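Side-chain contacts in TlmII (Streptoalloteichus hindustanus, PDB 4HVM), which takes part in tallysomycin biosynthesis as a condensation-domain protein of the nonribosomal peptide synthetase type and may bind phosphopantetheine: residues R51-A56 against D85-S90; V68-D73 against Q142-A147; V103-A108 against R123-R128; V134-V139 against A156-Y161; L419-L424 against M428-D433. All coordinates share one frame; numbering follows the deposited sequence.

From the N terminus, contact 1 first closes a loop, bringing edge strand 87-91 back to helix 49-62. Contact 2 opens within that loop, at strand 68-72, and closes only at 142-147, so the two cross. Contact 3, helix 98-110 against strand 122-128, falls wholly within the span of contact 2. Contact 4 opens at strand 133-141 before contact 2 closes and ends on helix 147-161, so these two also cross. Contacts 1, 3 and 4 dress one five-stranded sheet with helices, while contact 2 ties a small separate sheet to the loop following strand 133-141. Contact 5 comes much later, a hairpin in the six-stranded sheet on the opposite side of the chain's centre from contact 2.

Contact 1 (R51-A56 against D85-S90)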
# COMPACT_ATOMS: atom_id res chain seq x y z
N ARG A 51 26.00 -15.17 -6.90
CA ARG A 51 26.15 -14.73 -5.52
C ARG A 51 24.86 -14.06 -5.05
O ARG A 51 24.43 -14.24 -3.91
CB ARG A 51 27.32 -13.76 -5.38
CG ARG A 51 27.56 -13.28 -3.96
CD ARG A 51 27.94 -14.44 -3.04
NE ARG A 51 27.82 -14.09 -1.63
CZ ARG A 51 26.75 -14.34 -0.89
NH1 ARG A 51 25.69 -14.94 -1.42
NH2 ARG A 51 26.72 -13.99 0.39
N LEU A 52 24.25 -13.27 -5.94
CA LEU A 52 23.00 -12.60 -5.63
C LEU A 52 21.86 -13.60 -5.53
O LEU A 52 20.98 -13.46 -4.68
CB LEU A 52 22.70 -11.54 -6.69
CG LEU A 52 21.43 -10.70 -6.48
CD1 LEU A 52 21.48 -9.95 -5.15
CD2 LEU A 52 21.25 -9.73 -7.63
N ALA A 53 21.88 -14.60 -6.40
CA ALA A 53 20.87 -15.65 -6.39
C ALA A 53 20.95 -16.46 -5.10
O ALA A 53 19.92 -16.84 -4.54
CB ALA A 53 21.04 -16.57 -7.60
N ALA A 54 22.17 -16.71 -4.64
CA ALA A 54 22.38 -17.42 -3.39
C ALA A 54 21.89 -16.59 -2.21
O ALA A 54 21.38 -17.12 -1.23
CB ALA A 54 23.85 -17.77 -3.22
N ALA A 55 22.06 -15.28 -2.33
CA ALA A 55 21.63 -14.36 -1.27
C ALA A 55 20.11 -14.38 -1.14
O ALA A 55 19.57 -14.31 -0.04
CB ALA A 55 22.12 -12.96 -1.56
N ALA A 56 19.42 -14.47 -2.28
CA ALA A 56 17.97 -14.49 -2.28
C ALA A 56 17.44 -15.75 -1.60
O ALA A 56 16.48 -15.69 -0.82
CB ALA A 56 17.45 -14.41 -3.71
N ASP A 85 11.20 -22.47 -3.71
CA ASP A 85 10.85 -22.52 -5.13
C ASP A 85 10.24 -21.18 -5.57
O ASP A 85 9.15 -21.13 -6.14
CB ASP A 85 9.89 -23.68 -5.41
CG ASP A 85 9.68 -23.92 -6.90
OD1 ASP A 85 10.61 -24.41 -7.57
OD2 ASP A 85 8.57 -23.63 -7.39
N ALA A 86 10.96 -20.10 -5.28
CA ALA A 86 10.42 -18.76 -5.49
C ALA A 86 11.42 -17.82 -6.17
O ALA A 86 11.14 -16.64 -6.34
CB ALA A 86 9.97 -18.18 -4.16
N LEU A 87 12.58 -18.35 -6.54
CA LEU A 87 13.58 -17.53 -7.21
C LEU A 87 13.52 -17.69 -8.73
O LEU A 87 13.87 -18.74 -9.27
CB LEU A 87 14.98 -17.86 -6.69
CG LEU A 87 16.13 -17.07 -7.32
CD1 LEU A 87 15.91 -15.57 -7.15
CD2 LEU A 87 17.46 -17.49 -6.71
N VAL A 88 13.08 -16.64 -9.40
CA VAL A 88 12.98 -16.63 -10.86
C VAL A 88 14.09 -15.79 -11.46
O VAL A 88 14.27 -14.63 -11.10
CB VAL A 88 11.62 -16.07 -11.32
CG1 VAL A 88 11.54 -16.06 -12.84
CG2 VAL A 88 10.48 -16.87 -10.71
N ARG A 89 14.85 -16.38 -12.39
CA ARG A 89 15.98 -15.68 -13.01
C ARG A 89 15.71 -15.40 -14.48
O ARG A 89 15.41 -16.32 -15.25
CB ARG A 89 17.26 -16.49 -12.84
CG ARG A 89 17.55 -16.86 -11.39
CD ARG A 89 18.86 -17.61 -11.23
NE ARG A 89 20.00 -16.81 -11.66
CZ ARG A 89 21.27 -17.13 -11.42
NH1 ARG A 89 21.57 -18.23 -10.75
NH2 ARG A 89 22.24 -16.33 -11.86
N SER A 90 15.81 -14.13 -14.87
CA SER A 90 15.56 -13.72 -16.24
C SER A 90 16.70 -12.86 -16.78
O SER A 90 17.50 -12.31 -16.02
CB SER A 90 14.23 -12.95 -16.33
OG SER A 90 13.14 -13.75 -15.92
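Ala53 is the first residue of 51-56 to meet the strand, and its lone methyl serves two partners. CB lies 3.8 Å from CD2 of Leu87 and also sits under the guanidinium of Arg89, 3.6 Å from NH1. The methyl approaches one face of that flat group but is shifted toward its rim, so that NH1 rather than CZ is nearest. Arg89 gets there by a bend at chi3 (61°), which folds the end of the chain over the helix; its side chain lies at the start of that helix, touching Asp49, with a long, weak ion pair to Asp50. One turn further on, Ala56 offers its CB to the other branch of the leucine, with CD1 of Leu87 at 3.9 Å. Leu87 has CG opposite the backbone N (chi1 -180°), which extends its fork toward the helix, one methyl for each alanine. Small residues suit both places, since Ala53 also touches Leu126 and Ala56 touches Leu124 on the neighbouring strand 122-128, so each methyl sits close between two strands. The short axes run nearly antiparallel, at 159°, with a closest approach of 9.7 Å. This is the face packing of a two-layer alpha/beta sandwich, here helix 49-62 over the edge strand 87-91 in the acyltransferase-like N-terminal half of a condensation domain.

Contact 2 (V68-D73 against Q142-A147)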
# COMPACT_ATOMS: atom_id res chain seq x y z
N VAL A 68 4.99 -19.13 3.24
CA VAL A 68 3.72 -19.47 3.86
C VAL A 68 2.55 -19.56 2.88
O VAL A 68 2.37 -18.68 2.03
CB VAL A 68 3.38 -18.47 4.99
CG1 VAL A 68 1.88 -18.42 5.26
CG2 VAL A 68 4.15 -18.82 6.26
N ASN A 69 1.79 -20.64 2.98
CA ASN A 69 0.54 -20.77 2.25
C ASN A 69 -0.63 -20.73 3.23
O ASN A 69 -0.44 -20.91 4.43
CB ASN A 69 0.52 -22.07 1.45
CG ASN A 69 1.50 -22.05 0.29
OD1 ASN A 69 2.64 -22.50 0.42
ND2 ASN A 69 1.06 -21.53 -0.85
N PHE A 70 -1.83 -20.51 2.72
CA PHE A 70 -3.00 -20.37 3.58
C PHE A 70 -3.97 -21.53 3.44
O PHE A 70 -4.14 -22.09 2.36
CB PHE A 70 -3.72 -19.05 3.30
CG PHE A 70 -2.91 -17.84 3.65
CD1 PHE A 70 -2.88 -17.37 4.95
CD2 PHE A 70 -2.17 -17.18 2.69
CE1 PHE A 70 -2.12 -16.26 5.29
CE2 PHE A 70 -1.42 -16.07 3.01
CZ PHE A 70 -1.39 -15.61 4.32
N VAL A 71 -4.60 -21.90 4.55
CA VAL A 71 -5.57 -22.98 4.56
C VAL A 71 -6.90 -22.49 5.09
O VAL A 71 -7.05 -22.22 6.28
CB VAL A 71 -5.09 -24.16 5.43
CG1 VAL A 71 -6.15 -25.25 5.47
CG2 VAL A 71 -3.77 -24.71 4.91
N ASP A 72 -7.87 -22.35 4.19
CA ASP A 72 -9.21 -21.92 4.58
C ASP A 72 -10.07 -23.13 4.92
O ASP A 72 -10.77 -23.67 4.07
CB ASP A 72 -9.86 -21.10 3.47
CG ASP A 72 -11.19 -20.49 3.89
OD1 ASP A 72 -11.41 -20.35 5.11
OD2 ASP A 72 -12.01 -20.17 3.01
N ASP A 73 -9.99 -23.55 6.18
CA ASP A 73 -10.75 -24.69 6.67
C ASP A 73 -10.83 -24.62 8.19
O ASP A 73 -9.81 -24.70 8.88
CB ASP A 73 -10.09 -26.00 6.24
CG ASP A 73 -10.82 -27.22 6.76
OD1 ASP A 73 -11.83 -27.62 6.14
OD2 ASP A 73 -10.39 -27.78 7.79
N GLN A 142 -0.39 -9.65 -0.60
CA GLN A 142 -0.47 -8.58 0.40
C GLN A 142 -0.73 -9.09 1.82
O GLN A 142 -0.59 -8.35 2.79
CB GLN A 142 -1.53 -7.56 0.01
CG GLN A 142 -2.95 -8.10 0.06
CD GLN A 142 -3.99 -7.00 0.10
OE1 GLN A 142 -4.38 -6.46 -0.94
NE2 GLN A 142 -4.45 -6.65 1.30
N MSE A 143 -1.13 -10.36 1.94
CA MSE A 143 -1.37 -10.96 3.24
C MSE A 143 -0.08 -11.51 3.85
O MSE A 143 -0.09 -12.09 4.94
CB MSE A 143 -2.42 -12.07 3.14
CG MSE A 143 -3.83 -11.56 2.94
SE MSE A 143 -5.13 -13.00 2.80
CE MSE A 143 -4.64 -14.00 4.40
N LEU A 144 1.02 -11.34 3.13
CA LEU A 144 2.33 -11.74 3.62
C LEU A 144 3.22 -10.52 3.79
O LEU A 144 3.88 -10.37 4.81
CB LEU A 144 2.99 -12.74 2.66
CG LEU A 144 2.37 -14.14 2.57
CD1 LEU A 144 3.30 -15.07 1.82
CD2 LEU A 144 2.08 -14.68 3.96
N LEU A 145 3.24 -9.66 2.78
CA LEU A 145 4.07 -8.47 2.80
C LEU A 145 3.26 -7.21 2.49
O LEU A 145 2.59 -7.15 1.46
CB LEU A 145 5.21 -8.60 1.79
CG LEU A 145 6.07 -9.86 1.88
CD1 LEU A 145 7.15 -9.86 0.81
CD2 LEU A 145 6.69 -9.98 3.26
N ASP A 146 3.34 -6.22 3.37
CA ASP A 146 2.74 -4.92 3.10
C ASP A 146 3.75 -4.04 2.35
O ASP A 146 4.81 -4.51 1.94
CB ASP A 146 2.25 -4.24 4.38
CG ASP A 146 3.32 -4.16 5.46
OD1 ASP A 146 4.52 -4.36 5.16
OD2 ASP A 146 2.96 -3.89 6.62
N ALA A 147 3.41 -2.76 2.17
CA ALA A 147 4.24 -1.84 1.41
C ALA A 147 5.69 -1.76 1.91
O ALA A 147 6.63 -1.82 1.12
CB ALA A 147 3.61 -0.45 1.41
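Met143, deposited as selenomethionine, lays its side chain over the ring of Phe70. Its CB already touches the far end of the ring, 3.9 Å from CZ of Phe70. Past CG, SE stands above the same face at a distance, 4.9 Å from the ring centroid, a Met-aromatic contact. A bend at chi3 (51°) then brings the terminal CE down onto the ring, 3.5 Å from CE1 of Phe70. Measured to the centroid, CE of Met143 is 3.7 Å away and 20° off the normal of the Phe70 ring, a CH-pi contact displaced somewhat toward the rim.

The loop that carries Met143 follows strand 133-141 and, with His141 and Asp146, reads HQMLLDA where condensation domains usually have HHxxxDG; a glutamine stands at the second histidine position. As is usual for this motif, the aspartate turns away to bind an arginine, here in a salt bridge between Asp146 and Arg284, while it also caps the following helix. Met143 and Leu144, earlier in the loop, reach the small sheet with their ends.

Leu144 lies alongside Phe70 but points the contrary way, its CD2 lying 3.6 Å from CZ of Phe70. The same methyl reaches CG1 of Val68 at 4.0 Å, bridging two residues on one side of strand 68-72. A serine in place of Phe70 would probably leave the methyl of Met143 without its aromatic bed and open a gap beside Leu144. Branched Val68 suits its strand and fills the space between Leu144 and strand 76-80, where it touches Met78 and Thr80.

Contact 3 (V103-A108 against R123-R128); sequences VELLRA and RLHLVR
In the beta-alpha-beta unit of strand 87-91, helix 98-110 and strand 122-128, the helix comes down on the last strand where Leu105 and Leu106 meet His125 and Val127. The short axes approach to 10.8 Å and run at 161°, as expected when the connecting helix travels back against two parallel strands.

His125 receives both leucines. CD2 of Leu106 lies over one face of the imidazole, 4.0 Å from the ring centroid and 28° off the normal, a CH-pi contact whose nearest ring atom is CG of His125 at 3.7 Å. Leu106 holds its CG opposite the carbonyl carbon (chi1 -64°), a setting that carries the end of the chain nearer the strand than its CB direction alone would suggest. CD2 of Leu105 comes in obliquely, with ND1 of His125 at 3.6 Å. This methyl also meets CG2 of Val127 at 4.1 Å, so one branch of Leu105 fills the groove between two side chains on the same face of the strand.

A histidine suits this buried place because it is flat enough to pack under a leucine and still polar at its far end. NE2 of His125 is hydrogen-bonded to OD2 of Asp109, near the C-terminal end of the helix, and Arg123 forms a salt bridge with that same oxygen. With an alanine here, the methyl of Leu106 would lose its ring and Asp109 would probably be left with one partner fewer. A helix running antiparallel to the two parallel strands it joins, and packed on their sheet, is characteristic of the beta-alpha-beta crossover.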
# COMPACT_ATOMS: atom_id res chain seq x y z
N VAL A 103 9.73 -3.91 -16.28
CA VAL A 103 8.48 -3.46 -15.70
C VAL A 103 7.34 -4.34 -16.19
O VAL A 103 6.49 -4.77 -15.41
CB VAL A 103 8.18 -1.99 -16.04
CG1 VAL A 103 6.77 -1.60 -15.59
CG2 VAL A 103 9.21 -1.08 -15.41
N GLU A 104 7.34 -4.62 -17.49
CA GLU A 104 6.32 -5.47 -18.08
C GLU A 104 6.45 -6.90 -17.56
O GLU A 104 5.47 -7.63 -17.49
CB GLU A 104 6.43 -5.45 -19.61
CG GLU A 104 6.15 -4.09 -20.24
CD GLU A 104 6.75 -3.94 -21.63
OE1 GLU A 104 7.49 -4.85 -22.06
OE2 GLU A 104 6.49 -2.92 -22.29
N LEU A 105 7.67 -7.29 -17.20
CA LEU A 105 7.90 -8.64 -16.67
C LEU A 105 7.27 -8.81 -15.29
O LEU A 105 6.54 -9.76 -15.05
CB LEU A 105 9.41 -8.92 -16.61
CG LEU A 105 9.88 -10.31 -16.16
CD1 LEU A 105 11.14 -10.69 -16.92
CD2 LEU A 105 10.14 -10.33 -14.67
N LEU A 106 7.58 -7.88 -14.39
CA LEU A 106 7.07 -7.94 -13.03
C LEU A 106 5.56 -7.79 -12.98
O LEU A 106 4.88 -8.47 -12.20
CB LEU A 106 7.74 -6.86 -12.17
CG LEU A 106 9.25 -7.04 -11.99
CD1 LEU A 106 9.83 -5.89 -11.20
CD2 LEU A 106 9.53 -8.36 -11.29
N ARG A 107 5.03 -6.90 -13.82
CA ARG A 107 3.58 -6.74 -13.95
C ARG A 107 2.93 -8.03 -14.40
O ARG A 107 1.87 -8.41 -13.90
CB ARG A 107 3.25 -5.63 -14.94
CG ARG A 107 3.37 -4.22 -14.40
CD ARG A 107 3.05 -3.20 -15.49
NE ARG A 107 3.07 -1.83 -14.99
CZ ARG A 107 2.79 -0.76 -15.73
NH1 ARG A 107 2.46 -0.91 -17.00
NH2 ARG A 107 2.83 0.45 -15.19
N ALA A 108 3.56 -8.71 -15.36
CA ALA A 108 3.02 -9.94 -15.91
C ALA A 108 2.99 -11.05 -14.87
O ALA A 108 2.00 -11.78 -14.75
CB ALA A 108 3.82 -10.38 -17.12
N ARG A 123 7.51 -14.15 -4.68
CA ARG A 123 8.46 -14.49 -5.73
C ARG A 123 9.55 -13.42 -5.85
O ARG A 123 9.25 -12.23 -5.98
CB ARG A 123 7.74 -14.67 -7.06
CG ARG A 123 6.79 -15.85 -7.08
CD ARG A 123 5.83 -15.79 -8.26
NE ARG A 123 4.45 -15.95 -7.82
CZ ARG A 123 3.45 -15.15 -8.18
NH1 ARG A 123 3.67 -14.13 -9.00
NH2 ARG A 123 2.23 -15.38 -7.72
N LEU A 124 10.81 -13.84 -5.81
CA LEU A 124 11.92 -12.93 -6.00
C LEU A 124 12.42 -13.04 -7.43
O LEU A 124 12.71 -14.14 -7.90
CB LEU A 124 13.05 -13.22 -5.01
CG LEU A 124 12.73 -13.01 -3.54
CD1 LEU A 124 13.96 -13.22 -2.68
CD2 LEU A 124 12.16 -11.61 -3.32
N HIS A 125 12.49 -11.91 -8.13
CA HIS A 125 12.98 -11.90 -9.50
C HIS A 125 14.39 -11.32 -9.58
O HIS A 125 14.67 -10.25 -9.03
CB HIS A 125 12.03 -11.11 -10.41
CG HIS A 125 10.70 -11.76 -10.61
ND1 HIS A 125 10.39 -12.49 -11.74
CD2 HIS A 125 9.60 -11.80 -9.82
CE1 HIS A 125 9.15 -12.95 -11.64
NE2 HIS A 125 8.65 -12.55 -10.49
N LEU A 126 15.29 -12.03 -10.25
CA LEU A 126 16.64 -11.54 -10.51
C LEU A 126 16.76 -11.27 -12.01
O LEU A 126 17.04 -12.18 -12.79
CB LEU A 126 17.68 -12.57 -10.05
CG LEU A 126 19.11 -12.10 -9.80
CD1 LEU A 126 19.80 -13.04 -8.83
CD2 LEU A 126 19.91 -12.00 -11.10
N VAL A 127 16.54 -10.02 -12.40
CA VAL A 127 16.50 -9.67 -13.81
C VAL A 127 17.72 -8.85 -14.21
O VAL A 127 17.95 -7.76 -13.69
CB VAL A 127 15.23 -8.85 -14.14
CG1 VAL A 127 15.03 -8.76 -15.64
CG2 VAL A 127 14.01 -9.46 -13.48
N ARG A 128 18.52 -9.39 -15.13
CA ARG A 128 19.69 -8.67 -15.63
C ARG A 128 19.33 -7.88 -16.89
O ARG A 128 18.81 -8.43 -17.86
CB ARG A 128 20.85 -9.63 -15.92
CG ARG A 128 22.05 -8.95 -16.55
CD ARG A 128 23.30 -9.81 -16.50
NE ARG A 128 23.87 -9.89 -15.15
CZ ARG A 128 24.73 -9.02 -14.65
NH1 ARG A 128 25.13 -7.98 -15.37
NH2 ARG A 128 25.19 -9.18 -13.41

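Contact 4 (V134-V139 against A156-Y161); sequences VVLGVV and AVWQAY
Leu136 pushes its CD2 methyl into the angle between Val157 and the indole of Trp158, overlapping both at once. Strand 133-141 is an inner strand of the five-stranded sheet in the N-terminal half of this condensation domain, and helix 147-161 packs on one face of that sheet beside helix 49-62, as in the two-layer alpha/beta fold of the acyltransferase-like enzymes.

On the valine side, CD2 of Leu136 is 3.6 Å from CB of Val157, close to the branch point itself. CD1 makes a wider contact, 4.0 Å from CG1 of Val157, so both leucine methyls bear on the valine. The reach comes from a first torsion that sets CG of Leu136 opposite its backbone N (chi1 179°) and so sends the fork out from the sheet toward the helix.

On the tryptophan side the approach is oblique and falls on the five-membered ring. CD2 of Leu136 lies 3.8 Å from CD1 of Trp158, and the two side chains are laid side by side, head to tail, so that the base of the leucine also meets the indole. A large, flat residue suits this place because it can reach beyond Leu136 to a second strand, where Trp158 touches Leu41. Val157, smaller and branched, fits between the sheet and the adjacent helix, against Val59. Ala160, on the next turn, can lie close to Ala55 because neither has more than a methyl to place between the helices. At the inner end of the leucine, its CB stands 3.9 Å from NE1 of Trp158.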
# COMPACT_ATOMS: atom_id res chain seq x y z
N VAL A 134 21.31 -4.84 -12.85
CA VAL A 134 20.49 -5.98 -12.45
C VAL A 134 19.35 -5.51 -11.56
O VAL A 134 19.57 -4.79 -10.59
CB VAL A 134 21.31 -7.02 -11.68
CG1 VAL A 134 20.41 -8.13 -11.16
CG2 VAL A 134 22.41 -7.59 -12.55
N VAL A 135 18.13 -5.92 -11.89
CA VAL A 135 16.97 -5.59 -11.07
C VAL A 135 16.58 -6.75 -10.17
O VAL A 135 16.36 -7.87 -10.63
CB VAL A 135 15.75 -5.19 -11.93
CG1 VAL A 135 14.50 -5.11 -11.07
CG2 VAL A 135 16.01 -3.86 -12.62
N LEU A 136 16.51 -6.48 -8.87
CA LEU A 136 15.99 -7.44 -7.91
C LEU A 136 14.56 -7.05 -7.57
O LEU A 136 14.33 -6.04 -6.92
CB LEU A 136 16.84 -7.46 -6.64
CG LEU A 136 16.37 -8.42 -5.54
CD1 LEU A 136 16.75 -9.87 -5.84
CD2 LEU A 136 16.90 -7.98 -4.19
N GLY A 137 13.60 -7.84 -8.03
CA GLY A 137 12.21 -7.51 -7.82
C GLY A 137 11.48 -8.51 -6.94
O GLY A 137 11.88 -9.67 -6.84
N VAL A 138 10.42 -8.05 -6.29
CA VAL A 138 9.59 -8.93 -5.47
C VAL A 138 8.13 -8.82 -5.90
O VAL A 138 7.60 -7.73 -6.10
CB VAL A 138 9.73 -8.63 -3.96
CG1 VAL A 138 9.39 -7.17 -3.65
CG2 VAL A 138 8.87 -9.56 -3.14
N VAL A 139 7.49 -9.97 -6.06
CA VAL A 139 6.07 -10.03 -6.37
C VAL A 139 5.38 -10.80 -5.26
O VAL A 139 5.53 -12.02 -5.16
CB VAL A 139 5.81 -10.72 -7.71
CG1 VAL A 139 4.33 -10.78 -8.01
CG2 VAL A 139 6.56 -10.00 -8.83
N ALA A 156 17.08 -6.86 2.47
CA ALA A 156 17.70 -7.99 3.16
C ALA A 156 18.51 -8.87 2.20
O ALA A 156 19.53 -9.44 2.59
CB ALA A 156 16.65 -8.82 3.89
N VAL A 157 18.04 -8.98 0.96
CA VAL A 157 18.74 -9.77 -0.05
C VAL A 157 20.08 -9.14 -0.39
O VAL A 157 21.09 -9.83 -0.49
CB VAL A 157 17.89 -9.94 -1.32
CG1 VAL A 157 18.67 -10.69 -2.38
CG2 VAL A 157 16.58 -10.65 -1.01
N TRP A 158 20.09 -7.83 -0.57
CA TRP A 158 21.33 -7.11 -0.85
C TRP A 158 22.27 -7.13 0.36
O TRP A 158 23.49 -7.10 0.20
CB TRP A 158 21.05 -5.68 -1.29
CG TRP A 158 20.62 -5.58 -2.73
CD1 TRP A 158 19.38 -5.25 -3.20
CD2 TRP A 158 21.44 -5.82 -3.88
NE1 TRP A 158 19.38 -5.26 -4.58
CE2 TRP A 158 20.64 -5.61 -5.02
CE3 TRP A 158 22.78 -6.19 -4.06
CZ2 TRP A 158 21.12 -5.76 -6.32
CZ3 TRP A 158 23.26 -6.33 -5.35
CH2 TRP A 158 22.44 -6.12 -6.46
N GLN A 159 21.70 -7.16 1.55
CA GLN A 159 22.49 -7.29 2.77
C GLN A 159 23.22 -8.63 2.80
O GLN A 159 24.38 -8.70 3.18
CB GLN A 159 21.62 -7.13 4.02
CG GLN A 159 21.29 -5.69 4.39
CD GLN A 159 20.61 -5.58 5.75
OE1 GLN A 159 20.19 -6.58 6.33
NE2 GLN A 159 20.49 -4.36 6.25
N ALA A 160 22.51 -9.68 2.40
CA ALA A 160 23.08 -11.02 2.37
C ALA A 160 24.18 -11.12 1.32
O ALA A 160 25.14 -11.87 1.48
CB ALA A 160 21.99 -12.05 2.10
N TYR A 161 24.03 -10.34 0.25
CA TYR A 161 25.00 -10.33 -0.85
C TYR A 161 26.37 -9.87 -0.37
O TYR A 161 27.40 -10.33 -0.87
CB TYR A 161 24.49 -9.43 -1.98
CG TYR A 161 25.41 -9.34 -3.17
CD1 TYR A 161 25.41 -10.33 -4.14
CD2 TYR A 161 26.27 -8.26 -3.34
CE1 TYR A 161 26.25 -10.26 -5.25
CE2 TYR A 161 27.11 -8.17 -4.44
CZ TYR A 161 27.09 -9.18 -5.39
OH TYR A 161 27.92 -9.09 -6.48

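Contact 5 (L419-L424 against M428-D433)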
# COMPACT_ATOMS: atom_id res chain seq x y z
N LEU A 419 -5.49 7.86 -5.36
CA LEU A 419 -4.28 8.66 -5.50
C LEU A 419 -3.08 8.00 -4.82
O LEU A 419 -3.11 7.74 -3.62
CB LEU A 419 -4.53 10.06 -4.93
CG LEU A 419 -3.64 11.21 -5.42
CD1 LEU A 419 -4.45 12.50 -5.49
CD2 LEU A 419 -2.44 11.38 -4.50
N SER A 420 -2.04 7.74 -5.60
CA SER A 420 -0.84 7.09 -5.08
C SER A 420 0.42 7.85 -5.50
O SER A 420 0.42 8.53 -6.53
CB SER A 420 -0.77 5.64 -5.56
OG SER A 420 0.35 4.98 -5.00
N VAL A 421 1.48 7.73 -4.71
CA VAL A 421 2.73 8.44 -5.01
C VAL A 421 3.92 7.48 -5.06
O VAL A 421 4.12 6.70 -4.13
CB VAL A 421 3.01 9.55 -3.99
CG1 VAL A 421 4.16 10.43 -4.46
CG2 VAL A 421 1.77 10.39 -3.77
N GLY A 422 4.71 7.56 -6.12
CA GLY A 422 5.86 6.69 -6.29
C GLY A 422 7.08 7.41 -6.81
O GLY A 422 6.97 8.39 -7.56
N GLU A 423 8.26 6.93 -6.42
CA GLU A 423 9.52 7.53 -6.85
C GLU A 423 9.77 7.31 -8.34
O GLU A 423 9.30 6.34 -8.93
CB GLU A 423 10.70 6.95 -6.06
CG GLU A 423 10.92 7.56 -4.69
CD GLU A 423 12.32 7.30 -4.17
OE1 GLU A 423 12.56 7.52 -2.96
OE2 GLU A 423 13.19 6.89 -4.97
N LEU A 424 10.54 8.23 -8.93
CA LEU A 424 11.01 8.08 -10.30
C LEU A 424 12.23 8.98 -10.48
O LEU A 424 12.09 10.19 -10.71
CB LEU A 424 9.93 8.47 -11.30
CG LEU A 424 10.20 8.04 -12.74
CD1 LEU A 424 9.92 6.56 -12.92
CD2 LEU A 424 9.37 8.88 -13.69
N MSE A 428 9.16 12.61 -7.54
CA MSE A 428 8.00 11.84 -7.09
C MSE A 428 6.91 11.96 -8.15
O MSE A 428 6.68 13.04 -8.69
CB MSE A 428 7.49 12.38 -5.76
CG MSE A 428 8.46 12.21 -4.61
SE MSE A 428 8.73 10.33 -4.17
CE MSE A 428 7.34 10.08 -2.83
N VAL A 429 6.26 10.84 -8.45
CA VAL A 429 5.18 10.85 -9.44
C VAL A 429 3.85 10.51 -8.79
O VAL A 429 3.70 9.46 -8.17
CB VAL A 429 5.46 9.87 -10.59
CG1 VAL A 429 4.28 9.81 -11.54
CG2 VAL A 429 6.72 10.28 -11.32
N ILE A 430 2.89 11.42 -8.93
CA ILE A 430 1.54 11.19 -8.42
C ILE A 430 0.68 10.47 -9.45
O ILE A 430 0.39 11.00 -10.51
CB ILE A 430 0.87 12.52 -8.04
CG1 ILE A 430 1.67 13.23 -6.95
CG2 ILE A 430 -0.55 12.28 -7.57
CD1 ILE A 430 1.10 14.58 -6.54
N VAL A 431 0.29 9.23 -9.14
CA VAL A 431 -0.53 8.45 -10.05
C VAL A 431 -2.00 8.50 -9.65
O VAL A 431 -2.37 8.08 -8.55
CB VAL A 431 -0.06 6.99 -10.12
CG1 VAL A 431 -0.88 6.23 -11.15
CG2 VAL A 431 1.42 6.91 -10.46
N LEU A 432 -2.83 9.02 -10.54
CA LEU A 432 -4.25 9.23 -10.24
C LEU A 432 -5.14 8.28 -11.02
O LEU A 432 -5.04 8.18 -12.24
CB LEU A 432 -4.66 10.67 -10.55
CG LEU A 432 -6.15 11.00 -10.46
CD1 LEU A 432 -6.63 10.94 -9.02
CD2 LEU A 432 -6.44 12.36 -11.08
N ASP A 433 -6.01 7.57 -10.30
CA ASP A 433 -6.98 6.67 -10.93
C ASP A 433 -8.39 7.18 -10.66
O ASP A 433 -8.86 7.17 -9.52
CB ASP A 433 -6.81 5.25 -10.38
CG ASP A 433 -5.47 4.64 -10.74
OD1 ASP A 433 -5.04 4.79 -11.91
OD2 ASP A 433 -4.83 4.04 -9.85
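Leu419, Val421, Ile430 and Met428 make an oily patch on one face of the antiparallel hairpin formed by strands 417-424 and 427-434. Its centre includes a diagonal contact, CD2 of Leu419 resting 3.7 Å from CG2 of Ile430. Directly across the strands, in a non-hydrogen-bonded pair, CG2 of Val421 is 4.3 Å from CG1 of Ile430. The other branch of the valine, CG1, meets CE of Met428 at 3.6 Å, the two side chains crossing at about a right angle. Helices 241-255 and 445-459 cover this face, touching Leu419 and Ile430, so branched and long apolar residues suit it. On the reverse face Val429 packs its CG2 on CB of Leu424, 3.7 Å apart, near the turn.

Between the faces run four backbone bonds, two for each hydrogen-bonded pair, Ser420 with Val431 and Gly422 with Val429. Val429 N gives a nearly straight bond to Gly422 O, 168° at the hydrogen, and Gly422 N returns one to Val429 O. Ser420 brings a small hydroxyl to the same face as Val429, with a bound sulfate about 6 Å from its side chain.

The polar edge lies toward the turn, at Glu423. Met428, a selenomethionine, is bent at chi2 (-67°) and again at chi3, which curls its end back over the partner strand. Glu423 stretches onward from that strand, and its CG lies 3.6 Å from SE of Met428.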